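Local coordinates for protein esterase (Capnocytophaga ochracea, PDB 4W9R) that is of unknown function but, as a putative esterase of the alpha/beta-hydrolase clan, probably hydrolyses ester bonds, at residues E62-I67 / K268-K273; K237-K242 / T246-L251; E260-T265 / L278-A283; A283-I288 / P315-A320. All blocks are in the same frame, centred on the assembly; numbering follows the deposited sequence.

How the interactions relate
The four contacts lead from the alpha/beta-hydrolase core out through the helices that follow it. Interaction 1 is nearest the centre of the chain, a buried and wholly apolar touch between a loop leading into the sheet and the end of helix 255-270. The same helix serves interaction 3, also buried but polar, where a tyrosine meets an aspartate of helix 278-290. That second helix continues into interaction 4, an aromatic contact with helix 314-325. Interaction 2, within and just before the short helix 241-248, is more exposed and mixes backbone capture with apolar packing; it joins interaction 3 through Ile239 N and Asp280 OD1, and interaction 4 through Met248 and Thr284.

Interaction 1 of 4, residues E62-I67 / K268-K273; sequences EMPKCI and KQLGVK
Pro64 sets its ring against two side chains, Leu270 and Val272, where the alpha/beta-hydrolase core meets the helical C-terminal part of the chain. The nearest approach is 3.9 Å, between Pro64 CD and Leu270 CD2, and the two side chains cross at about a right angle, so that a single methyl group rests on the CD-CG part of the ring. With CD1 of Leu270 folded aside (chi2 54°), CD2 is the branch that continues the chain outward and does the touching. Val272 comes to another part of the same ring: its CG2 lies 4.3 Å from Pro64 CB. No hydrogen bond joins the two segments, and all three residues are buried, so the grip is purely apolar.

What places the two aliphatic groups is the turn at the end of helix 255-270. Gly271, the first residue to leave helical geometry, takes a positive phi of 67°, a conformation that favours glycine, and the chain turns there with Leu270 before it and Val272 after it, both directed at Pro64. Further out, Leu270 and Met63 both touch Phe233, while Val272 also packs on Pro36 of strand 35-40. Ile67 begins the neighbouring strand and shares backbone hydrogen bonds with Pro36 and Ile38. Within the Pro64 ring, CG is as much part of the seat as CD, at 4.0 Å from Leu270 CD2.

Interaction 2 of 4, residues K237-K242 / T246-L251; sequences KPIGGK and TQMETL
Thr246 and Lys242, which bury the most surface here, meet one turn apart on the short helix 241-248, a helix that opens at Gly240 in the N-cap position and widens into a pi-type turn at its far end. The hydroxyl of Thr246 sits beside its own backbone N (chi1 -60°), and that turn aims OG1 back along the helix at the carbonyl four residues earlier. Thr246 OG1 donates to Lys242 O over 2.9 Å, with a C=O...donor angle of 154° and the donor tilted from the carbonyl plane. The amide reaches the same oxygen less well: Thr246 N to Lys242 O is a weak bond, bent to 128° at the hydrogen. With an alanine here, Lys242 O would probably lose its hydroxyl donor and keep from this residue just the weak amide bond, making that helical turn easier to open.

The aliphatic part of the lysine chain, bent at chi2, runs past the hydroxyl, with Lys242 CE 3.9 Å from Thr246 OG1. Lys242 N, at the start of the helix, donates to Glu181 OE1 of the second subunit.

On the buried side, Ile239 and Met248, a selenomethionine, cross at about a right angle. Ile239 is held in front of the helix by its backbone, N bonded to Asp280 and O to Asn279, while Met248 packs on Thr284. The selenium touches both branches of the isoleucine: Met248 SE lies 4.0 Å from Ile239 CD1 and 4.2 Å from Ile239 CG2.

Interaction 3 of 4, residues E260-T265 / L278-A283; sequences ENKYNT and LNDVMA
Tyr263 and Asp280 both carry CG beside their own backbone N, with chi1 at -82° and -74°, and these rotations send the phenol and the carboxylate across the gap between their helices until the two polar ends meet. Tyr263 OH donates to Asp280 OD2 over 2.8 Å. The oxygen lies at the ring's edge, near its plane, so close to the rim that Tyr263 CE1 is 3.4 Å from Asp280 OD2. The carboxylate is turned 80° to the ring, and the hydroxyl comes to OD2 from above the carboxylate plane.

The other oxygen is occupied from elsewhere. Asn279 ND2 donates to Asp280 OD1 over 3.1 Å, nearly along the C-O axis and within the asparagine's own amide plane, and Ile239 N bonds to OD1 as well. The phenol is likewise gripped twice, since the backbone N of Ile277 bonds to Tyr263 OH. The buried pair thus ties together 255-270 and 278-290, two successive helices of the helical C-terminal part of the chain, and binds in the loop ahead of helix 241-248.

Lys262 crosses Asp280 at about a right angle and touches it through its carbon chain: Lys262 CE is 3.7 Å from Asp280 OD2. Its amino group bends off at chi4 to bond the carbonyls of Ile235 and Lys237, and Lys262 NZ stays 5.0 Å from Asp280 OD2. Even at that distance its positive charge probably favours an ionised carboxylate.

Interaction 4 of 4, residues A283-I288 / P315-A320; sequences ATYTAI and PNFFLA
Tyr285 and Phe318 lie with their ring planes 16° apart, nearly parallel but so far displaced that the rings barely overlap. Their centroids are 4.7 Å apart. Phe318 leads with CE1, which lies over one face of the tyrosine, offset toward its rim, and comes nearest at Tyr285 CD1, 3.4 Å away. Tyr285 gets there by holding CG anti to the backbone N (chi1 175°), which throws the ring across toward the facing helix. The phenol end goes on to Phe317, where Tyr285 OH meets Phe317 CE2 at 4.1 Å, at the edge of that ring and near its plane, the two side chains crossing at about a right angle.

The hydroxyl's main partner is Glu321, one turn beyond Phe317 on helix 314-325; an acetate ion, probably from the crystallisation liquor, adds a weak bond. Were this tyrosine an alanine, a gap would probably open beside Phe318, and Glu321 would lose its phenol partner.

The aromatic pair links helices 278-290 and 314-325, whose segments run broadly the same way; helix 294-306, between them in the chain, packs on both Ile288 and Phe318, as in alpha-alpha solenoids such as tetratricopeptide-like folds.

Interaction 1 of 4, residues E62-I67 / K268-K273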
loop_
_atom_site.group_PDB
_atom_site.type_symbol
_atom_site.label_atom_id
_atom_site.label_comp_id
_atom_site.label_asym_id
_atom_site.label_seq_id
_atom_site.Cartn_x
_atom_site.Cartn_y
_atom_site.Cartn_z
ATOM N N GLU B 62 -4.456 8.317 -12.348
ATOM C CA GLU B 62 -5.652 7.604 -11.913
ATOM C C GLU B 62 -6.407 8.370 -10.828
ATOM O O GLU B 62 -7.521 8.000 -10.455
ATOM C CB GLU B 62 -5.285 6.207 -11.412
ATOM C CG GLU B 62 -4.593 5.344 -12.451
ATOM C CD GLU B 62 -4.366 3.924 -11.971
ATOM O OE1 GLU B 62 -4.810 3.594 -10.850
ATOM O OE2 GLU B 62 -3.746 3.136 -12.716
HETATM N N MSE B 63 -5.796 9.440 -10.328
HETATM C CA MSE B 63 -6.412 10.273 -9.299
HETATM C C MSE B 63 -6.077 11.744 -9.493
HETATM O O MSE B 63 -4.988 12.079 -9.959
HETATM C CB MSE B 63 -5.962 9.837 -7.901
HETATM C CG MSE B 63 -6.804 8.747 -7.268
HETATM SE SE MSE B 63 -6.329 8.447 -5.395
HETATM C CE MSE B 63 -6.690 10.225 -4.690
ATOM N N PRO B 64 -7.016 12.629 -9.131
ATOM C CA PRO B 64 -6.730 14.064 -9.078
ATOM C C PRO B 64 -5.875 14.393 -7.861
ATOM O O PRO B 64 -5.788 13.573 -6.946
ATOM C CB PRO B 64 -8.120 14.692 -8.962
ATOM C CG PRO B 64 -8.923 13.656 -8.253
ATOM C CD PRO B 64 -8.410 12.331 -8.758
ATOM N N LYS B 65 -5.243 15.561 -7.853
ATOM C CA LYS B 65 -4.517 16.011 -6.673
ATOM C C LYS B 65 -5.492 16.195 -5.515
ATOM O O LYS B 65 -6.558 16.789 -5.678
ATOM C CB LYS B 65 -3.765 17.312 -6.957
ATOM C CG LYS B 65 -2.612 17.168 -7.936
ATOM C CD LYS B 65 -1.975 18.519 -8.231
ATOM C CE LYS B 65 -0.807 18.387 -9.194
ATOM N NZ LYS B 65 0.274 17.527 -8.640
ATOM N N CYS B 66 -5.130 15.676 -4.348
ATOM C CA CYS B 66 -6.011 15.730 -3.188
ATOM C C CYS B 66 -5.317 16.327 -1.972
ATOM O O CYS B 66 -4.090 16.332 -1.880
ATOM C CB CYS B 66 -6.532 14.332 -2.846
ATOM S SG CYS B 66 -7.644 13.629 -4.080
ATOM N N ILE B 67 -6.118 16.837 -1.043
ATOM C CA ILE B 67 -5.604 17.305 0.236
ATOM C C ILE B 67 -5.961 16.293 1.316
ATOM O O ILE B 67 -7.122 15.910 1.459
ATOM C CB ILE B 67 -6.161 18.693 0.603
ATOM C CG1 ILE B 67 -5.629 19.748 -0.371
ATOM C CG2 ILE B 67 -5.787 19.063 2.028
ATOM C CD1 ILE B 67 -6.042 21.160 -0.029
ATOM N N LYS B 268 -19.222 15.230 -11.215
ATOM C CA LYS B 268 -20.311 14.923 -10.297
ATOM C C LYS B 268 -19.816 14.141 -9.080
ATOM O O LYS B 268 -20.119 14.493 -7.939
ATOM C CB LYS B 268 -21.415 14.140 -11.014
ATOM C CG LYS B 268 -22.659 13.917 -10.168
ATOM C CD LYS B 268 -23.790 13.316 -10.988
ATOM C CE LYS B 268 -25.072 13.225 -10.172
ATOM N NZ LYS B 268 -26.213 12.709 -10.977
ATOM N N GLN B 269 -19.062 13.072 -9.327
ATOM C CA GLN B 269 -18.559 12.228 -8.250
ATOM C C GLN B 269 -17.357 12.826 -7.516
ATOM O O GLN B 269 -17.324 12.847 -6.285
ATOM C CB GLN B 269 -18.181 10.850 -8.795
ATOM C CG GLN B 269 -19.290 10.151 -9.561
ATOM C CD GLN B 269 -18.918 8.734 -9.950
ATOM O OE1 GLN B 269 -17.787 8.296 -9.736
ATOM N NE2 GLN B 269 -19.869 8.008 -10.523
ATOM N N LEU B 270 -16.369 13.295 -8.271
ATOM C CA LEU B 270 -15.111 13.750 -7.679
ATOM C C LEU B 270 -15.076 15.249 -7.378
ATOM O O LEU B 270 -14.152 15.731 -6.722
ATOM C CB LEU B 270 -13.937 13.383 -8.592
ATOM C CG LEU B 270 -13.318 11.990 -8.448
ATOM C CD1 LEU B 270 -14.356 10.884 -8.558
ATOM C CD2 LEU B 270 -12.228 11.800 -9.490
ATOM N N GLY B 271 -16.077 15.980 -7.853
ATOM C CA GLY B 271 -16.164 17.409 -7.599
ATOM C C GLY B 271 -15.094 18.265 -8.258
ATOM O O GLY B 271 -14.938 19.437 -7.915
ATOM N N VAL B 272 -14.356 17.691 -9.203
ATOM C CA VAL B 272 -13.313 18.435 -9.906
ATOM C C VAL B 272 -13.558 18.476 -11.412
ATOM O O VAL B 272 -14.173 17.572 -11.981
ATOM C CB VAL B 272 -11.914 17.833 -9.650
ATOM C CG1 VAL B 272 -11.553 17.932 -8.177
ATOM C CG2 VAL B 272 -11.855 16.388 -10.124
ATOM N N LYS B 273 -13.065 19.528 -12.056
ATOM C CA LYS B 273 -13.184 19.655 -13.502
ATOM C C LYS B 273 -11.866 19.255 -14.151
ATOM O O LYS B 273 -10.866 19.963 -14.035
ATOM C CB LYS B 273 -13.554 21.087 -13.898
ATOM C CG LYS B 273 -14.824 21.615 -13.248
ATOM C CD LYS B 273 -14.997 23.104 -13.516
ATOM C CE LYS B 273 -16.248 23.652 -12.844
ATOM N NZ LYS B 273 -17.492 23.043 -13.390
#

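Interaction 2 of 4, residues K237-K242 / T246-L251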
loop_
_atom_site.group_PDB
_atom_site.type_symbol
_atom_site.label_atom_id
_atom_site.label_comp_id
_atom_site.label_asym_id
_atom_site.label_seq_id
_atom_site.Cartn_x
_atom_site.Cartn_y
_atom_site.Cartn_z
ATOM N N LYS B 237 -9.781 7.662 -14.267
ATOM C CA LYS B 237 -8.810 6.941 -15.087
ATOM C C LYS B 237 -8.936 7.275 -16.570
ATOM O O LYS B 237 -10.031 7.558 -17.058
ATOM C CB LYS B 237 -8.960 5.427 -14.893
ATOM C CG LYS B 237 -8.361 4.882 -13.605
ATOM C CD LYS B 237 -8.422 3.359 -13.586
ATOM C CE LYS B 237 -7.866 2.784 -12.292
ATOM N NZ LYS B 237 -8.696 3.140 -11.107
ATOM N N PRO B 238 -7.805 7.252 -17.291
ATOM C CA PRO B 238 -7.806 7.424 -18.746
ATOM C C PRO B 238 -8.569 6.302 -19.440
ATOM O O PRO B 238 -8.753 5.236 -18.852
ATOM C CB PRO B 238 -6.318 7.379 -19.108
ATOM C CG PRO B 238 -5.606 7.743 -17.848
ATOM C CD PRO B 238 -6.440 7.160 -16.749
ATOM N N ILE B 239 -9.000 6.536 -20.674
ATOM C CA ILE B 239 -9.721 5.516 -21.423
ATOM C C ILE B 239 -8.741 4.503 -22.003
ATOM O O ILE B 239 -7.852 4.859 -22.777
ATOM C CB ILE B 239 -10.558 6.131 -22.559
ATOM C CG1 ILE B 239 -11.513 7.187 -22.002
ATOM C CG2 ILE B 239 -11.330 5.051 -23.300
ATOM C CD1 ILE B 239 -12.351 7.870 -23.061
ATOM N N GLY B 240 -8.912 3.241 -21.623
ATOM C CA GLY B 240 -8.008 2.187 -22.045
ATOM C C GLY B 240 -8.396 1.581 -23.378
ATOM O O GLY B 240 -9.497 1.814 -23.878
ATOM N N GLY B 241 -7.487 0.799 -23.952
ATOM C CA GLY B 241 -7.715 0.168 -25.239
ATOM C C GLY B 241 -8.894 -0.784 -25.221
ATOM O O GLY B 241 -9.663 -0.848 -26.179
ATOM N N LYS B 242 -9.033 -1.525 -24.128
ATOM C CA LYS B 242 -10.145 -2.452 -23.964
ATOM C C LYS B 242 -11.466 -1.699 -23.860
ATOM O O LYS B 242 -12.462 -2.090 -24.465
ATOM C CB LYS B 242 -9.935 -3.324 -22.726
ATOM C CG LYS B 242 -11.106 -4.233 -22.391
ATOM C CD LYS B 242 -11.249 -5.355 -23.404
ATOM C CE LYS B 242 -12.308 -6.350 -22.961
ATOM N NZ LYS B 242 -12.398 -7.516 -23.882
ATOM N N THR B 246 -14.411 -1.642 -26.720
ATOM C CA THR B 246 -15.690 -2.185 -26.271
ATOM C C THR B 246 -16.791 -1.130 -26.186
ATOM O O THR B 246 -17.802 -1.223 -26.872
ATOM C CB THR B 246 -15.557 -2.865 -24.898
ATOM O OG1 THR B 246 -14.610 -3.937 -24.984
ATOM C CG2 THR B 246 -16.900 -3.418 -24.446
ATOM N N GLN B 247 -16.604 -0.145 -25.315
ATOM C CA GLN B 247 -17.649 0.835 -25.037
ATOM C C GLN B 247 -17.763 1.947 -26.083
ATOM O O GLN B 247 -18.777 2.642 -26.140
ATOM C CB GLN B 247 -17.419 1.460 -23.660
ATOM C CG GLN B 247 -17.286 0.443 -22.541
ATOM C CD GLN B 247 -18.522 -0.419 -22.388
ATOM O OE1 GLN B 247 -18.425 -1.624 -22.153
ATOM N NE2 GLN B 247 -19.693 0.195 -22.514
HETATM N N MSE B 248 -16.734 2.115 -26.906
HETATM C CA MSE B 248 -16.703 3.231 -27.852
HETATM C C MSE B 248 -16.888 2.791 -29.303
HETATM O O MSE B 248 -17.851 3.191 -29.955
HETATM C CB MSE B 248 -15.402 4.020 -27.703
HETATM C CG MSE B 248 -15.206 4.600 -26.311
HETATM SE SE MSE B 248 -14.023 6.147 -26.277
HETATM C CE MSE B 248 -15.146 7.408 -27.255
ATOM N N GLU B 249 -15.956 1.991 -29.813
ATOM C CA GLU B 249 -16.005 1.542 -31.204
ATOM C C GLU B 249 -17.292 0.799 -31.562
ATOM O O GLU B 249 -17.644 0.693 -32.737
ATOM C CB GLU B 249 -14.805 0.648 -31.518
ATOM C CG GLU B 249 -13.533 1.413 -31.826
ATOM C CD GLU B 249 -12.688 0.732 -32.884
ATOM O OE1 GLU B 249 -13.110 -0.332 -33.383
ATOM O OE2 GLU B 249 -11.610 1.261 -33.222
ATOM N N THR B 250 -17.991 0.287 -30.554
ATOM C CA THR B 250 -19.246 -0.420 -30.783
ATOM C C THR B 250 -20.421 0.542 -30.925
ATOM O O THR B 250 -21.533 0.131 -31.253
ATOM C CB THR B 250 -19.548 -1.411 -29.647
ATOM O OG1 THR B 250 -19.554 -0.715 -28.394
ATOM C CG2 THR B 250 -18.500 -2.516 -29.610
ATOM N N LEU B 251 -20.171 1.823 -30.672
ATOM C CA LEU B 251 -21.200 2.846 -30.825
ATOM C C LEU B 251 -21.275 3.341 -32.265
ATOM O O LEU B 251 -20.263 3.722 -32.855
ATOM C CB LEU B 251 -20.938 4.028 -29.887
ATOM C CG LEU B 251 -21.068 3.799 -28.381
ATOM C CD1 LEU B 251 -20.768 5.086 -27.626
ATOM C CD2 LEU B 251 -22.455 3.282 -28.030
#

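Interaction 3 of 4, residues E260-T265 / L278-A283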
loop_
_atom_site.group_PDB
_atom_site.type_symbol
_atom_site.label_atom_id
_atom_site.label_comp_id
_atom_site.label_asym_id
_atom_site.label_seq_id
_atom_site.Cartn_x
_atom_site.Cartn_y
_atom_site.Cartn_z
ATOM N N GLU B 260 -18.088 13.138 -23.139
ATOM C CA GLU B 260 -18.657 14.207 -22.327
ATOM C C GLU B 260 -19.241 13.660 -21.031
ATOM O O GLU B 260 -19.013 14.216 -19.956
ATOM C CB GLU B 260 -19.734 14.963 -23.106
ATOM C CG GLU B 260 -20.246 16.207 -22.395
ATOM C CD GLU B 260 -21.427 16.841 -23.103
ATOM O OE1 GLU B 260 -22.251 16.096 -23.675
ATOM O OE2 GLU B 260 -21.531 18.086 -23.088
ATOM N N ASN B 261 -19.992 12.569 -21.140
ATOM C CA ASN B 261 -20.596 11.933 -19.977
ATOM C C ASN B 261 -19.544 11.510 -18.959
ATOM O O ASN B 261 -19.745 11.652 -17.753
ATOM C CB ASN B 261 -21.431 10.722 -20.397
ATOM C CG ASN B 261 -21.992 9.961 -19.214
ATOM O OD1 ASN B 261 -23.017 10.339 -18.648
ATOM N ND2 ASN B 261 -21.323 8.877 -18.837
ATOM N N LYS B 262 -18.421 11.000 -19.456
ATOM C CA LYS B 262 -17.330 10.569 -18.592
ATOM C C LYS B 262 -16.792 11.724 -17.757
ATOM O O LYS B 262 -16.655 11.610 -16.541
ATOM C CB LYS B 262 -16.197 9.953 -19.415
ATOM C CG LYS B 262 -14.976 9.571 -18.590
ATOM C CD LYS B 262 -13.891 8.954 -19.456
ATOM C CE LYS B 262 -12.625 8.681 -18.655
ATOM N NZ LYS B 262 -12.837 7.666 -17.585
ATOM N N TYR B 263 -16.500 12.841 -18.413
ATOM C CA TYR B 263 -15.936 13.992 -17.721
ATOM C C TYR B 263 -16.986 14.732 -16.897
ATOM O O TYR B 263 -16.652 15.420 -15.931
ATOM C CB TYR B 263 -15.263 14.931 -18.724
ATOM C CG TYR B 263 -13.870 14.472 -19.090
ATOM C CD1 TYR B 263 -13.676 13.420 -19.975
ATOM C CD2 TYR B 263 -12.750 15.074 -18.530
ATOM C CE1 TYR B 263 -12.403 12.988 -20.303
ATOM C CE2 TYR B 263 -11.476 14.651 -18.852
ATOM C CZ TYR B 263 -11.308 13.608 -19.739
ATOM O OH TYR B 263 -10.040 13.182 -20.063
ATOM N N ASN B 264 -18.253 14.582 -17.271
ATOM C CA ASN B 264 -19.342 15.096 -16.449
ATOM C C ASN B 264 -19.483 14.269 -15.177
ATOM O O ASN B 264 -19.696 14.811 -14.092
ATOM C CB ASN B 264 -20.662 15.100 -17.225
ATOM C CG ASN B 264 -20.732 16.215 -18.247
ATOM O OD1 ASN B 264 -20.044 17.228 -18.127
ATOM N ND2 ASN B 264 -21.572 16.035 -19.260
ATOM N N THR B 265 -19.361 12.953 -15.324
ATOM C CA THR B 265 -19.431 12.038 -14.192
ATOM C C THR B 265 -18.267 12.283 -13.235
ATOM O O THR B 265 -18.423 12.196 -12.016
ATOM C CB THR B 265 -19.419 10.568 -14.657
ATOM O OG1 THR B 265 -20.532 10.335 -15.529
ATOM C CG2 THR B 265 -19.509 9.625 -13.467
ATOM N N LEU B 278 -5.153 14.228 -23.973
ATOM C CA LEU B 278 -4.993 13.931 -25.394
ATOM C C LEU B 278 -5.370 12.492 -25.740
ATOM O O LEU B 278 -5.913 12.227 -26.812
ATOM C CB LEU B 278 -3.553 14.209 -25.827
ATOM C CG LEU B 278 -3.291 14.191 -27.334
ATOM C CD1 LEU B 278 -4.150 15.236 -28.030
ATOM C CD2 LEU B 278 -1.817 14.419 -27.623
ATOM N N ASN B 279 -5.083 11.572 -24.825
ATOM C CA ASN B 279 -5.437 10.169 -25.004
ATOM C C ASN B 279 -6.944 9.974 -25.146
ATOM O O ASN B 279 -7.406 9.254 -26.033
ATOM C CB ASN B 279 -4.908 9.340 -23.831
ATOM C CG ASN B 279 -5.347 7.889 -23.893
ATOM O OD1 ASN B 279 -4.716 7.065 -24.555
ATOM N ND2 ASN B 279 -6.430 7.566 -23.190
ATOM N N ASP B 280 -7.706 10.627 -24.274
ATOM C CA ASP B 280 -9.159 10.509 -24.282
ATOM C C ASP B 280 -9.776 11.198 -25.496
ATOM O O ASP B 280 -10.780 10.736 -26.038
ATOM C CB ASP B 280 -9.746 11.089 -22.994
ATOM C CG ASP B 280 -9.523 10.188 -21.795
ATOM O OD1 ASP B 280 -8.743 9.219 -21.915
ATOM O OD2 ASP B 280 -10.123 10.453 -20.732
ATOM N N VAL B 281 -9.174 12.305 -25.917
ATOM C CA VAL B 281 -9.663 13.034 -27.080
ATOM C C VAL B 281 -9.442 12.230 -28.357
ATOM O O VAL B 281 -10.351 12.084 -29.174
ATOM C CB VAL B 281 -8.980 14.407 -27.217
ATOM C CG1 VAL B 281 -9.408 15.087 -28.509
ATOM C CG2 VAL B 281 -9.308 15.281 -26.016
HETATM N N MSE B 282 -8.234 11.702 -28.519
HETATM C CA MSE B 282 -7.890 10.925 -29.706
HETATM C C MSE B 282 -8.682 9.625 -29.787
HETATM O O MSE B 282 -9.012 9.161 -30.877
HETATM C CB MSE B 282 -6.390 10.630 -29.734
HETATM C CG MSE B 282 -5.538 11.855 -30.010
HETATM SE SE MSE B 282 -6.132 12.799 -31.612
HETATM C CE MSE B 282 -4.886 14.298 -31.566
ATOM N N ALA B 283 -8.984 9.042 -28.632
ATOM C CA ALA B 283 -9.798 7.834 -28.584
ATOM C C ALA B 283 -11.197 8.131 -29.103
ATOM O O ALA B 283 -11.792 7.326 -29.819
ATOM C CB ALA B 283 -9.858 7.285 -27.170
#

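Interaction 4 of 4, residues A283-I288 / P315-A320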
loop_
_atom_site.group_PDB
_atom_site.type_symbol
_atom_site.label_atom_id
_atom_site.label_comp_id
_atom_site.label_asym_id
_atom_site.label_seq_id
_atom_site.Cartn_x
_atom_site.Cartn_y
_atom_site.Cartn_z
ATOM N N ALA B 283 -8.984 9.042 -28.632
ATOM C CA ALA B 283 -9.798 7.834 -28.584
ATOM C C ALA B 283 -11.197 8.131 -29.103
ATOM O O ALA B 283 -11.792 7.326 -29.819
ATOM C CB ALA B 283 -9.858 7.285 -27.170
ATOM N N THR B 284 -11.713 9.301 -28.742
ATOM C CA THR B 284 -13.027 9.732 -29.191
ATOM C C THR B 284 -13.011 10.003 -30.690
ATOM O O THR B 284 -13.928 9.615 -31.414
ATOM C CB THR B 284 -13.490 10.996 -28.443
ATOM O OG1 THR B 284 -13.398 10.779 -27.029
ATOM C CG2 THR B 284 -14.925 11.343 -28.810
ATOM N N TYR B 285 -11.948 10.658 -31.147
ATOM C CA TYR B 285 -11.790 11.017 -32.553
ATOM C C TYR B 285 -11.662 9.784 -33.444
ATOM O O TYR B 285 -12.255 9.724 -34.521
ATOM C CB TYR B 285 -10.571 11.926 -32.723
ATOM C CG TYR B 285 -10.224 12.267 -34.156
ATOM C CD1 TYR B 285 -10.987 13.173 -34.881
ATOM C CD2 TYR B 285 -9.119 11.698 -34.775
ATOM C CE1 TYR B 285 -10.665 13.492 -36.188
ATOM C CE2 TYR B 285 -8.790 12.011 -36.081
ATOM C CZ TYR B 285 -9.565 12.909 -36.781
ATOM O OH TYR B 285 -9.240 13.223 -38.081
ATOM N N THR B 286 -10.888 8.804 -32.988
ATOM C CA THR B 286 -10.680 7.573 -33.742
ATOM C C THR B 286 -11.982 6.784 -33.871
ATOM O O THR B 286 -12.283 6.235 -34.932
ATOM C CB THR B 286 -9.604 6.685 -33.083
ATOM O OG1 THR B 286 -8.378 7.419 -32.978
ATOM C CG2 THR B 286 -9.362 5.430 -33.905
ATOM N N ALA B 287 -12.750 6.737 -32.787
ATOM C CA ALA B 287 -14.030 6.038 -32.779
ATOM C C ALA B 287 -15.028 6.737 -33.693
ATOM O O ALA B 287 -15.841 6.091 -34.356
ATOM C CB ALA B 287 -14.577 5.950 -31.364
ATOM N N ILE B 288 -14.959 8.064 -33.715
ATOM C CA ILE B 288 -15.805 8.876 -34.579
ATOM C C ILE B 288 -15.579 8.524 -36.047
ATOM O O ILE B 288 -16.532 8.365 -36.813
ATOM C CB ILE B 288 -15.543 10.379 -34.348
ATOM C CG1 ILE B 288 -16.292 10.859 -33.103
ATOM C CG2 ILE B 288 -15.956 11.203 -35.557
ATOM C CD1 ILE B 288 -15.942 12.269 -32.684
ATOM N N PRO B 315 -8.882 22.232 -32.617
ATOM C CA PRO B 315 -10.325 22.492 -32.738
ATOM C C PRO B 315 -10.781 22.829 -34.157
ATOM O O PRO B 315 -11.805 22.315 -34.608
ATOM C CB PRO B 315 -10.541 23.694 -31.814
ATOM C CG PRO B 315 -9.465 23.581 -30.808
ATOM C CD PRO B 315 -8.277 23.068 -31.563
ATOM N N ASN B 316 -10.028 23.675 -34.850
ATOM C CA ASN B 316 -10.394 24.060 -36.207
ATOM C C ASN B 316 -10.066 22.972 -37.223
ATOM O O ASN B 316 -10.657 22.926 -38.300
ATOM C CB ASN B 316 -9.707 25.368 -36.594
ATOM C CG ASN B 316 -10.359 26.576 -35.952
ATOM O OD1 ASN B 316 -11.578 26.617 -35.776
ATOM N ND2 ASN B 316 -9.549 27.567 -35.593
ATOM N N PHE B 317 -9.130 22.094 -36.882
ATOM C CA PHE B 317 -8.833 20.953 -37.739
ATOM C C PHE B 317 -10.003 19.975 -37.729
ATOM O O PHE B 317 -10.404 19.466 -38.774
ATOM C CB PHE B 317 -7.552 20.248 -37.295
ATOM C CG PHE B 317 -7.169 19.083 -38.166
ATOM C CD1 PHE B 317 -6.388 19.271 -39.293
ATOM C CD2 PHE B 317 -7.592 17.799 -37.857
ATOM C CE1 PHE B 317 -6.033 18.201 -40.095
ATOM C CE2 PHE B 317 -7.240 16.725 -38.654
ATOM C CZ PHE B 317 -6.460 16.926 -39.774
ATOM N N PHE B 318 -10.538 19.713 -36.540
ATOM C CA PHE B 318 -11.701 18.845 -36.396
ATOM C C PHE B 318 -12.908 19.438 -37.111
ATOM O O PHE B 318 -13.647 18.732 -37.797
ATOM C CB PHE B 318 -12.035 18.617 -34.918
ATOM C CG PHE B 318 -11.090 17.684 -34.214
ATOM C CD1 PHE B 318 -10.192 16.911 -34.930
ATOM C CD2 PHE B 318 -11.109 17.575 -32.833
ATOM C CE1 PHE B 318 -9.324 16.052 -34.281
ATOM C CE2 PHE B 318 -10.245 16.716 -32.178
ATOM C CZ PHE B 318 -9.352 15.953 -32.904
ATOM N N LEU B 319 -13.097 20.743 -36.947
ATOM C CA LEU B 319 -14.226 21.439 -37.550
ATOM C C LEU B 319 -14.112 21.468 -39.072
ATOM O O LEU B 319 -15.105 21.292 -39.778
ATOM C CB LEU B 319 -14.329 22.862 -36.998
ATOM C CG LEU B 319 -15.571 23.666 -37.383
ATOM C CD1 LEU B 319 -16.837 22.983 -36.886
ATOM C CD2 LEU B 319 -15.472 25.081 -36.838
ATOM N N ALA B 320 -12.899 21.690 -39.572
ATOM C CA ALA B 320 -12.660 21.717 -41.011
ATOM C C ALA B 320 -12.949 20.359 -41.639
ATOM O O ALA B 320 -13.522 20.278 -42.726
ATOM C CB ALA B 320 -11.231 22.144 -41.308
#